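Side-chain contacts in MetRS related protein (Pyrococcus horikoshii, PDB 2CWP), which probably binds tRNA through a domain of the OB-fold clan and is related to the enzyme that charges tRNA with methionine: residues Val39-Glu44 with Phe66-Asn71; Glu26-Thr31 with Ser78-Gln83. All coordinates share one frame; numbering follows the deposited sequence.

How the contacts relate
Contact 1 (Val-39 to Glu-44 with Phe-66 to Asn-71) is buried, its centre about 8 Å from the centre of the chain, whereas contact 2 (Glu-26 to Thr-31 with Ser-78 to Gln-83) is partly buried and lies about 14 Å out. The two centres are 18 Å apart, and their nearest atoms approach to about 4 Å without touching. Strand 17-27 links them: it runs into the first segment of contact 2, whose touching residues sit in the turn that follows, and pairs antiparallel with both strands of contact 1, 35-40 and 65-69. Strand 45-50 is shared as well, Ile-48 packing on contact 1 and Val-49 on contact 2. Both contacts fall within the putative tRNA-binding domain.

Contact 1: Val39-Glu44 with Phe66-Asn71; sequences VDFGNE and FIFVVN
Phe-41 and Phe-68 form an offset edge-to-face pair: the ring centroids are 5.5 Å apart, the planes stand at 83°, and the edge of Phe-41 is turned toward the face of Phe-68. The leading atom, Phe-41 CZ, lies 3.7 Å from Phe-68 CB, which sits in the plane of the Phe-41 ring. With CG anti to its carbonyl carbon (chi1 -66°), Phe-41 swings its ring out of the turn toward strand 65-69.

Two CH-pi contacts accompany the stack. Val-39 CG1 stands over a face of Phe-68, 4.0 Å from the centroid of that ring, and Val-70 CG1 likewise lies 4.0 Å from the centroid of the Phe-41 ring. Val-39 CG1 also covers the opposite face of Phe-41, toward its rim, so this ring is held between two valine methyls. An alanine in place of Phe-68 would keep CB against Phe-41 CZ but would probably leave both methyls of Val-39 without the ring they pack on, and the Phe-41 edge without the face it points to.

Between the two segments the contact is apolar throughout; the first segment's turn is held by its own bonds. Gly-42 N donates to Asp-40 OD1 at 2.7 Å, an Asx turn in which the donor lies 38° out of the carboxylate plane, and Phe-41 N donates to Glu-44 O at 2.8 Å.

Strand 17-27 pairs with both strands, and Ile-48 touches both phenylalanines while Leu-86 touches Phe-68. Apolar side chains meeting across a curled antiparallel sheet fit the interior of an OB-fold barrel, in keeping with the domain's family.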
loop_
_atom_site.group_PDB
_atom_site.type_symbol
_atom_site.label_atom_id
_atom_site.label_comp_id
_atom_site.label_asym_id
_atom_site.label_seq_id
_atom_site.Cartn_x
_atom_site.Cartn_y
_atom_site.Cartn_z
ATOM N N VAL A 39 -8.288 -2.973 -1.698
ATOM C CA VAL A 39 -7.356 -3.642 -2.596
ATOM C C VAL A 39 -7.643 -5.110 -2.823
ATOM O O VAL A 39 -7.832 -5.877 -1.873
ATOM C CB VAL A 39 -5.939 -3.470 -2.040
ATOM C CG1 VAL A 39 -4.899 -3.987 -3.020
ATOM C CG2 VAL A 39 -5.729 -2.000 -1.702
ATOM N N ASP A 40 -7.662 -5.489 -4.096
ATOM C CA ASP A 40 -7.914 -6.858 -4.521
ATOM C C ASP A 40 -6.584 -7.579 -4.744
ATOM O O ASP A 40 -5.839 -7.208 -5.646
ATOM C CB ASP A 40 -8.712 -6.835 -5.834
ATOM C CG ASP A 40 -9.022 -8.230 -6.372
ATOM O OD1 ASP A 40 -8.091 -9.020 -6.624
ATOM O OD2 ASP A 40 -10.211 -8.540 -6.553
ATOM N N PHE A 41 -6.284 -8.584 -3.923
ATOM C CA PHE A 41 -5.053 -9.382 -4.065
ATOM C C PHE A 41 -5.324 -10.739 -4.720
ATOM O O PHE A 41 -4.532 -11.677 -4.578
ATOM C CB PHE A 41 -4.383 -9.633 -2.711
ATOM C CG PHE A 41 -3.860 -8.395 -2.061
ATOM C CD1 PHE A 41 -4.631 -7.695 -1.145
ATOM C CD2 PHE A 41 -2.602 -7.910 -2.382
ATOM C CE1 PHE A 41 -4.158 -6.534 -0.554
ATOM C CE2 PHE A 41 -2.118 -6.752 -1.802
ATOM C CZ PHE A 41 -2.900 -6.058 -0.883
ATOM N N GLY A 42 -6.452 -10.842 -5.417
ATOM C CA GLY A 42 -6.802 -12.086 -6.080
ATOM C C GLY A 42 -7.691 -12.991 -5.251
ATOM O O GLY A 42 -8.893 -13.081 -5.490
ATOM N N ASN A 43 -7.092 -13.655 -4.264
ATOM C CA ASN A 43 -7.803 -14.584 -3.378
ATOM C C ASN A 43 -8.527 -13.853 -2.254
ATOM O O ASN A 43 -9.399 -14.416 -1.585
ATOM C CB ASN A 43 -6.811 -15.559 -2.742
ATOM C CG ASN A 43 -5.831 -14.860 -1.813
ATOM O OD1 ASN A 43 -5.074 -13.976 -2.237
ATOM N ND2 ASN A 43 -5.842 -15.245 -0.539
ATOM N N GLU A 44 -8.148 -12.603 -2.031
ATOM C CA GLU A 44 -8.761 -11.830 -0.970
ATOM C C GLU A 44 -8.751 -10.354 -1.297
ATOM O O GLU A 44 -8.054 -9.902 -2.207
ATOM C CB GLU A 44 -8.016 -12.050 0.348
ATOM C CG GLU A 44 -6.591 -11.530 0.324
ATOM C CD GLU A 44 -5.895 -11.639 1.670
ATOM O OE1 GLU A 44 -4.684 -11.316 1.743
ATOM O OE2 GLU A 44 -6.554 -12.043 2.654
ATOM N N PHE A 66 -0.174 -1.954 -7.218
ATOM C CA PHE A 66 0.969 -1.494 -6.434
ATOM C C PHE A 66 1.456 -2.610 -5.511
ATOM O O PHE A 66 0.806 -3.652 -5.373
ATOM C CB PHE A 66 0.604 -0.299 -5.548
ATOM C CG PHE A 66 0.101 0.883 -6.302
ATOM C CD1 PHE A 66 -1.266 1.086 -6.466
ATOM C CD2 PHE A 66 0.991 1.784 -6.873
ATOM C CE1 PHE A 66 -1.745 2.184 -7.198
ATOM C CE2 PHE A 66 0.524 2.882 -7.605
ATOM C CZ PHE A 66 -0.846 3.080 -7.767
ATOM N N ILE A 67 2.597 -2.360 -4.875
ATOM C CA ILE A 67 3.178 -3.297 -3.936
ATOM C C ILE A 67 2.603 -2.976 -2.565
ATOM O O ILE A 67 2.530 -1.811 -2.180
ATOM C CB ILE A 67 4.672 -3.113 -3.844
ATOM C CG1 ILE A 67 5.290 -3.227 -5.238
ATOM C CG2 ILE A 67 5.237 -4.112 -2.848
ATOM C CD1 ILE A 67 6.735 -2.716 -5.292
ATOM N N PHE A 68 2.204 -3.998 -1.829
ATOM C CA PHE A 68 1.645 -3.806 -0.491
ATOM C C PHE A 68 2.241 -4.841 0.463
ATOM O O PHE A 68 2.395 -6.011 0.085
ATOM C CB PHE A 68 0.117 -4.021 -0.485
ATOM C CG PHE A 68 -0.668 -3.028 -1.304
ATOM C CD1 PHE A 68 -0.858 -3.223 -2.668
ATOM C CD2 PHE A 68 -1.274 -1.930 -0.689
ATOM C CE1 PHE A 68 -1.654 -2.339 -3.426
ATOM C CE2 PHE A 68 -2.065 -1.042 -1.423
ATOM C CZ PHE A 68 -2.259 -1.248 -2.797
ATOM N N VAL A 69 2.587 -4.418 1.681
ATOM C CA VAL A 69 3.078 -5.349 2.702
ATOM C C VAL A 69 1.766 -5.828 3.332
ATOM O O VAL A 69 1.021 -5.002 3.858
ATOM C CB VAL A 69 3.869 -4.652 3.816
ATOM C CG1 VAL A 69 4.490 -5.701 4.708
ATOM C CG2 VAL A 69 4.921 -3.756 3.249
ATOM N N VAL A 70 1.499 -7.136 3.304
ATOM C CA VAL A 70 0.238 -7.682 3.812
ATOM C C VAL A 70 0.217 -8.555 5.081
ATOM O O VAL A 70 -0.860 -9.004 5.500
ATOM C CB VAL A 70 -0.481 -8.493 2.708
ATOM C CG1 VAL A 70 -0.714 -7.613 1.480
ATOM C CG2 VAL A 70 0.343 -9.728 2.339
ATOM N N ASN A 71 1.370 -8.811 5.692
ATOM C CA ASN A 71 1.378 -9.630 6.902
ATOM C C ASN A 71 1.827 -8.830 8.113
ATOM O O ASN A 71 2.565 -9.331 8.958
ATOM C CB ASN A 71 2.258 -10.890 6.721
ATOM C CG ASN A 71 3.755 -10.581 6.654
ATOM O OD1 ASN A 71 4.173 -9.518 6.190
ATOM N ND2 ASN A 71 4.568 -11.534 7.098
#

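Contact 2: Glu26-Thr31 with Ser78-Gln83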
loop_
_atom_site.group_PDB
_atom_site.type_symbol
_atom_site.label_atom_id
_atom_site.label_comp_id
_atom_site.label_asym_id
_atom_site.label_seq_id
_atom_site.Cartn_x
_atom_site.Cartn_y
_atom_site.Cartn_z
ATOM N N GLU A 26 -10.588 6.479 -1.501
ATOM C CA GLU A 26 -11.262 7.718 -1.124
ATOM C C GLU A 26 -10.694 8.289 0.158
ATOM O O GLU A 26 -10.350 7.552 1.081
ATOM C CB GLU A 26 -12.773 7.497 -0.960
ATOM C CG GLU A 26 -13.142 6.295 -0.100
ATOM C CD GLU A 26 -14.602 6.311 0.339
ATOM O OE1 GLU A 26 -15.470 6.655 -0.498
ATOM O OE2 GLU A 26 -14.874 5.972 1.518
ATOM N N LYS A 27 -10.601 9.613 0.214
ATOM C CA LYS A 27 -10.062 10.272 1.388
ATOM C C LYS A 27 -10.890 9.869 2.598
ATOM O O LYS A 27 -12.089 9.634 2.478
ATOM C CB LYS A 27 -10.104 11.798 1.220
ATOM C CG LYS A 27 -9.337 12.338 0.018
ATOM C CD LYS A 27 -9.094 13.848 0.150
ATOM C CE LYS A 27 -8.299 14.155 1.422
ATOM N NZ LYS A 27 -7.722 15.518 1.463
ATOM N N ILE A 28 -10.241 9.762 3.752
ATOM C CA ILE A 28 -10.940 9.418 4.988
ATOM C C ILE A 28 -11.455 10.739 5.557
ATOM O O ILE A 28 -10.724 11.728 5.611
ATOM C CB ILE A 28 -9.994 8.732 6.015
ATOM C CG1 ILE A 28 -9.593 7.345 5.506
ATOM C CG2 ILE A 28 -10.678 8.627 7.378
ATOM C CD1 ILE A 28 -8.778 6.536 6.499
ATOM N N LYS A 29 -12.722 10.745 5.965
ATOM C CA LYS A 29 -13.384 11.937 6.504
ATOM C C LYS A 29 -12.634 12.584 7.665
ATOM O O LYS A 29 -12.155 11.897 8.567
ATOM C CB LYS A 29 -14.795 11.576 6.964
ATOM C CG LYS A 29 -15.827 12.652 6.704
ATOM C CD LYS A 29 -17.124 12.362 7.454
ATOM C CE LYS A 29 -16.960 12.601 8.953
ATOM N NZ LYS A 29 -18.228 12.412 9.710
ATOM N N ARG A 30 -12.549 13.909 7.638
ATOM C CA ARG A 30 -11.874 14.671 8.686
ATOM C C ARG A 30 -10.370 14.456 8.756
ATOM O O ARG A 30 -9.777 14.517 9.832
ATOM C CB ARG A 30 -12.503 14.365 10.052
ATOM C CG ARG A 30 -13.823 15.082 10.269
ATOM C CD ARG A 30 -14.517 14.649 11.550
ATOM N NE ARG A 30 -14.930 13.252 11.494
ATOM C CZ ARG A 30 -15.993 12.760 12.123
ATOM N NH1 ARG A 30 -16.757 13.553 12.862
ATOM N NH2 ARG A 30 -16.297 11.473 12.003
ATOM N N THR A 31 -9.762 14.195 7.603
ATOM C CA THR A 31 -8.321 14.001 7.526
ATOM C C THR A 31 -7.860 14.724 6.279
ATOM O O THR A 31 -8.632 14.912 5.341
ATOM C CB THR A 31 -7.936 12.510 7.393
ATOM O OG1 THR A 31 -8.072 12.100 6.027
ATOM C CG2 THR A 31 -8.841 11.650 8.264
ATOM N N SER A 78 -7.899 6.690 12.466
ATOM C CA SER A 78 -9.126 7.472 12.458
ATOM C C SER A 78 -10.307 6.505 12.380
ATOM O O SER A 78 -11.230 6.684 11.583
ATOM C CB SER A 78 -9.141 8.427 11.258
ATOM O OG SER A 78 -8.007 9.280 11.271
ATOM N N GLY A 79 -10.243 5.462 13.203
ATOM C CA GLY A 79 -11.301 4.473 13.250
ATOM C C GLY A 79 -11.365 3.526 12.068
ATOM O O GLY A 79 -12.330 2.769 11.944
ATOM N N VAL A 80 -10.358 3.561 11.197
ATOM C CA VAL A 80 -10.346 2.676 10.033
ATOM C C VAL A 80 -9.307 1.569 10.184
ATOM O O VAL A 80 -8.128 1.826 10.428
ATOM C CB VAL A 80 -10.057 3.446 8.731
ATOM C CG1 VAL A 80 -10.215 2.515 7.545
ATOM C CG2 VAL A 80 -10.990 4.627 8.605
ATOM N N GLU A 81 -9.766 0.334 10.033
ATOM C CA GLU A 81 -8.905 -0.833 10.156
ATOM C C GLU A 81 -8.071 -1.010 8.892
ATOM O O GLU A 81 -8.607 -1.282 7.822
ATOM C CB GLU A 81 -9.770 -2.079 10.402
ATOM C CG GLU A 81 -9.024 -3.406 10.533
ATOM C CD GLU A 81 -8.310 -3.566 11.867
ATOM O OE1 GLU A 81 -7.380 -2.779 12.138
ATOM O OE2 GLU A 81 -8.679 -4.478 12.648
ATOM N N SER A 82 -6.759 -0.839 9.021
ATOM C CA SER A 82 -5.846 -1.005 7.898
ATOM C C SER A 82 -5.229 -2.407 7.976
ATOM O O SER A 82 -4.578 -2.751 8.957
ATOM C CB SER A 82 -4.748 0.056 7.954
ATOM O OG SER A 82 -3.781 -0.173 6.945
ATOM N N GLN A 83 -5.430 -3.209 6.938
ATOM C CA GLN A 83 -4.907 -4.576 6.913
ATOM C C GLN A 83 -3.674 -4.738 6.010
ATOM O O GLN A 83 -3.481 -5.792 5.398
ATOM C CB GLN A 83 -5.996 -5.536 6.423
ATOM C CG GLN A 83 -7.353 -5.381 7.091
ATOM C CD GLN A 83 -8.423 -6.191 6.388
ATOM O OE1 GLN A 83 -8.792 -5.903 5.250
ATOM N NE2 GLN A 83 -8.921 -7.221 7.060
#
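Ser-78 meets the turn of the first segment through two side-chain atoms. Its CB faces Ile-28 CG2 at 4.2 Å, and its OG lies 3.9 Å from Thr-31 CG2, a van der Waals approach. The Thr-31 methyl faces this way while the hydroxyl on its other branch is engaged at home: Thr-31 OG1 donates to Ile-28 O at 2.7 Å, with a C=O...donor angle of 134°, across the type II turn from Ile-28 to Thr-31. A weak bond joins the same OG1 to Leu-34 N.

Ser-78 and Gly-79, with phi values of 53° and 73°, form the reversal between strands 75-77 and 80-82, which turns the chain so that Val-80 again points at the first segment.

Val-80 makes the closest approach, tip to tip with Ile-28: CD1 of Ile-28 is 3.6 Å from Val-80 CG2. The branch used is the one anti to the carbonyl carbon of Val-80. Val-49 of strand 45-50 extends the apolar patch, and the Lys-36 side chain of strand 35-40 touches both residues as well.

Farther on, Gln-83 OE1 accepts from Thr-47 N of strand 45-50.

Across the contact the attraction is therefore mainly dispersive, methyl against methyl at Ile-28 and Val-80, and methyl against the Ser-78 CB and OG beside it, while hydrogen bonds made within the turn and to strand 45-50 fix the two partners separately.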